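PDB 3ZPY: alginate lyase, family PL7 from Zobellia galactanivorans, which probably cleaves the glycosidic bonds of alginate by beta-elimination, through its catalytic PL7 domain. Local coordinates for residues His97-Thr102 / Asn215-Gly220. Residues are numbered along the deposited sequence; the frame is centred on the assembly and turned at random.
Sequences HTMEWT and NYFKVG
Met-99 and Phe-217 face each other across two nearly parallel strands, 97-102 and 216-219, whose axes run at 11° to one another and approach to 8.6 Å. No hydrogen bond joins them: each strand pairs within its own sheet, and the contact is face-to-face packing in the beta-jelly-roll sandwich of PL7 lyases. The Phe-217 ring reaches the opposing backbone, its CZ 3.5 Å from Met-99 N, with the carbonyl of His-97 at its edge. Met-99 CB sits over the ring centre, 3.6 Å from the centroid and 7° off the normal, a well-aligned CH-pi contact. With CG anti to its backbone N (chi1 177°), Met-99 runs past the ring in the opposite direction; SD makes an oblique Met-aromatic contact and lies 3.7 Å from Val-219 CB. A bend at the end of the chain brings CE within 3.4 Å of Lys-218 O. Val-219 CG2 lies over a face of the Trp-101 five-membered ring, 3.6 Å from its centroid, a second CH-pi contact. Val-245 touches both Met-99 and Phe-217, while the Lys-218 side chain leaves the backbone away from strand 97-102, and its NZ forms a salt bridge with Glu-78. An alanine at Phe-217 would probably open a gap beside Met-99 and leave its thioether freer to turn. Cohesion between these two strands therefore rests on buried dispersion, CH-pi and sulfur-aromatic contacts.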
loop_
_atom_site.group_PDB
_atom_site.type_symbol
_atom_site.label_atom_id
_atom_site.label_comp_id
_atom_site.label_asym_id
_atom_site.label_seq_id
_atom_site.Cartn_x
_atom_site.Cartn_y
_atom_site.Cartn_z
ATOM N N HIS A 97 -13.887 -10.569 3.413
ATOM C CA HIS A 97 -12.773 -10.309 2.486
ATOM C C HIS A 97 -11.633 -9.868 3.247
ATOM O O HIS A 97 -11.704 -8.916 4.038
ATOM C CB HIS A 97 -13.208 -9.123 1.559
ATOM C CG HIS A 97 -14.470 -9.442 0.804
ATOM N ND1 HIS A 97 -15.724 -9.036 1.183
ATOM C CD2 HIS A 97 -14.647 -10.343 -0.225
ATOM C CE1 HIS A 97 -16.634 -9.621 0.361
ATOM N NE2 HIS A 97 -15.991 -10.394 -0.489
ATOM N N THR A 98 -10.524 -10.652 3.131
ATOM C CA THR A 98 -9.343 -10.494 4.080
ATOM C C THR A 98 -8.010 -10.426 3.343
ATOM O O THR A 98 -7.804 -11.200 2.388
ATOM C CB THR A 98 -9.303 -11.744 5.008
ATOM O OG1 THR A 98 -10.570 -11.860 5.683
ATOM C CG2 THR A 98 -8.238 -11.670 6.086
ATOM N N MET A 99 -7.148 -9.514 3.807
ATOM C CA MET A 99 -5.781 -9.559 3.380
ATOM C C MET A 99 -4.955 -9.706 4.588
ATOM O O MET A 99 -5.103 -8.962 5.548
ATOM C CB MET A 99 -5.389 -8.287 2.622
ATOM C CG MET A 99 -3.920 -8.297 2.241
ATOM S SD MET A 99 -3.476 -6.918 1.105
ATOM C CE MET A 99 -3.712 -5.454 2.161
ATOM N N GLU A 100 -4.087 -10.753 4.589
ATOM C CA GLU A 100 -3.089 -10.925 5.688
ATOM C C GLU A 100 -1.686 -10.746 5.126
ATOM O O GLU A 100 -1.372 -11.204 4.031
ATOM C CB GLU A 100 -3.210 -12.297 6.270
ATOM C CG GLU A 100 -4.510 -12.494 7.032
ATOM C CD GLU A 100 -4.754 -13.916 7.462
ATOM O OE1 GLU A 100 -5.070 -14.685 6.529
ATOM O OE2 GLU A 100 -4.579 -14.228 8.620
ATOM N N TRP A 101 -0.862 -10.023 5.880
ATOM C CA TRP A 101 0.549 -9.855 5.488
ATOM C C TRP A 101 1.357 -9.524 6.674
ATOM O O TRP A 101 0.889 -8.883 7.626
ATOM C CB TRP A 101 0.681 -8.765 4.397
ATOM C CG TRP A 101 0.441 -7.328 4.721
ATOM C CD1 TRP A 101 1.423 -6.331 4.603
ATOM C CD2 TRP A 101 -0.762 -6.646 5.152
ATOM N NE1 TRP A 101 0.914 -5.124 4.922
ATOM C CE2 TRP A 101 -0.413 -5.228 5.261
ATOM C CE3 TRP A 101 -2.065 -7.034 5.399
ATOM C CZ2 TRP A 101 -1.390 -4.265 5.642
ATOM C CZ3 TRP A 101 -3.009 -6.082 5.775
ATOM C CH2 TRP A 101 -2.662 -4.733 5.933
ATOM N N THR A 102 2.599 -9.935 6.641
ATOM C CA THR A 102 3.527 -9.686 7.723
ATOM C C THR A 102 4.417 -8.585 7.207
ATOM O O THR A 102 5.019 -8.702 6.122
ATOM C CB THR A 102 4.305 -11.006 8.030
ATOM O OG1 THR A 102 3.359 -11.966 8.491
ATOM C CG2 THR A 102 5.409 -10.788 9.106
ATOM N N ASN A 215 -14.485 -2.991 -4.639
ATOM C CA ASN A 215 -13.279 -2.899 -3.814
ATOM C C ASN A 215 -12.216 -3.861 -4.288
ATOM O O ASN A 215 -12.478 -4.923 -4.856
ATOM C CB ASN A 215 -13.588 -3.188 -2.348
ATOM C CG ASN A 215 -14.638 -2.267 -1.790
ATOM O OD1 ASN A 215 -14.401 -1.036 -1.575
ATOM N ND2 ASN A 215 -15.863 -2.814 -1.671
ATOM N N TYR A 216 -10.998 -3.490 -3.940
ATOM C CA TYR A 216 -9.871 -4.425 -4.074
ATOM C C TYR A 216 -8.749 -4.047 -3.097
ATOM O O TYR A 216 -8.689 -2.898 -2.606
ATOM C CB TYR A 216 -9.279 -4.438 -5.476
ATOM C CG TYR A 216 -8.822 -3.115 -6.036
ATOM C CD1 TYR A 216 -9.717 -2.248 -6.667
ATOM C CD2 TYR A 216 -7.480 -2.726 -5.930
ATOM C CE1 TYR A 216 -9.282 -1.026 -7.264
ATOM C CE2 TYR A 216 -7.055 -1.530 -6.488
ATOM C CZ TYR A 216 -7.921 -0.689 -7.111
ATOM O OH TYR A 216 -7.438 0.488 -7.715
ATOM N N PHE A 217 -7.935 -5.051 -2.738
ATOM C CA PHE A 217 -6.820 -4.776 -1.871
ATOM C C PHE A 217 -5.598 -4.257 -2.666
ATOM O O PHE A 217 -5.399 -4.621 -3.832
ATOM C CB PHE A 217 -6.392 -6.076 -1.179
ATOM C CG PHE A 217 -7.369 -6.508 -0.125
ATOM C CD1 PHE A 217 -7.571 -5.730 1.010
ATOM C CD2 PHE A 217 -8.063 -7.694 -0.278
ATOM C CE1 PHE A 217 -8.450 -6.181 2.007
ATOM C CE2 PHE A 217 -8.948 -8.159 0.720
ATOM C CZ PHE A 217 -9.097 -7.404 1.868
ATOM N N LYS A 218 -4.786 -3.477 -1.944
ATOM C CA LYS A 218 -3.404 -3.126 -2.444
ATOM C C LYS A 218 -2.478 -3.285 -1.289
ATOM O O LYS A 218 -2.863 -3.064 -0.123
ATOM C CB LYS A 218 -3.272 -1.750 -3.065
ATOM C CG LYS A 218 -4.304 -1.386 -4.095
ATOM C CD LYS A 218 -3.871 -0.140 -4.887
ATOM C CE LYS A 218 -2.888 -0.481 -5.943
ATOM N NZ LYS A 218 -2.047 0.581 -6.482
ATOM N N VAL A 219 -1.202 -3.581 -1.608
ATOM C CA VAL A 219 -0.254 -3.727 -0.494
ATOM C C VAL A 219 1.139 -3.462 -1.039
ATOM O O VAL A 219 1.477 -3.853 -2.169
ATOM C CB VAL A 219 -0.333 -5.150 0.173
ATOM C CG1 VAL A 219 0.083 -6.269 -0.801
ATOM C CG2 VAL A 219 0.455 -5.269 1.439
ATOM N N GLY A 220 1.972 -2.823 -0.222
ATOM C CA GLY A 220 3.266 -2.398 -0.778
ATOM C C GLY A 220 3.701 -1.124 -0.025
ATOM O O GLY A 220 3.551 -0.980 1.227
#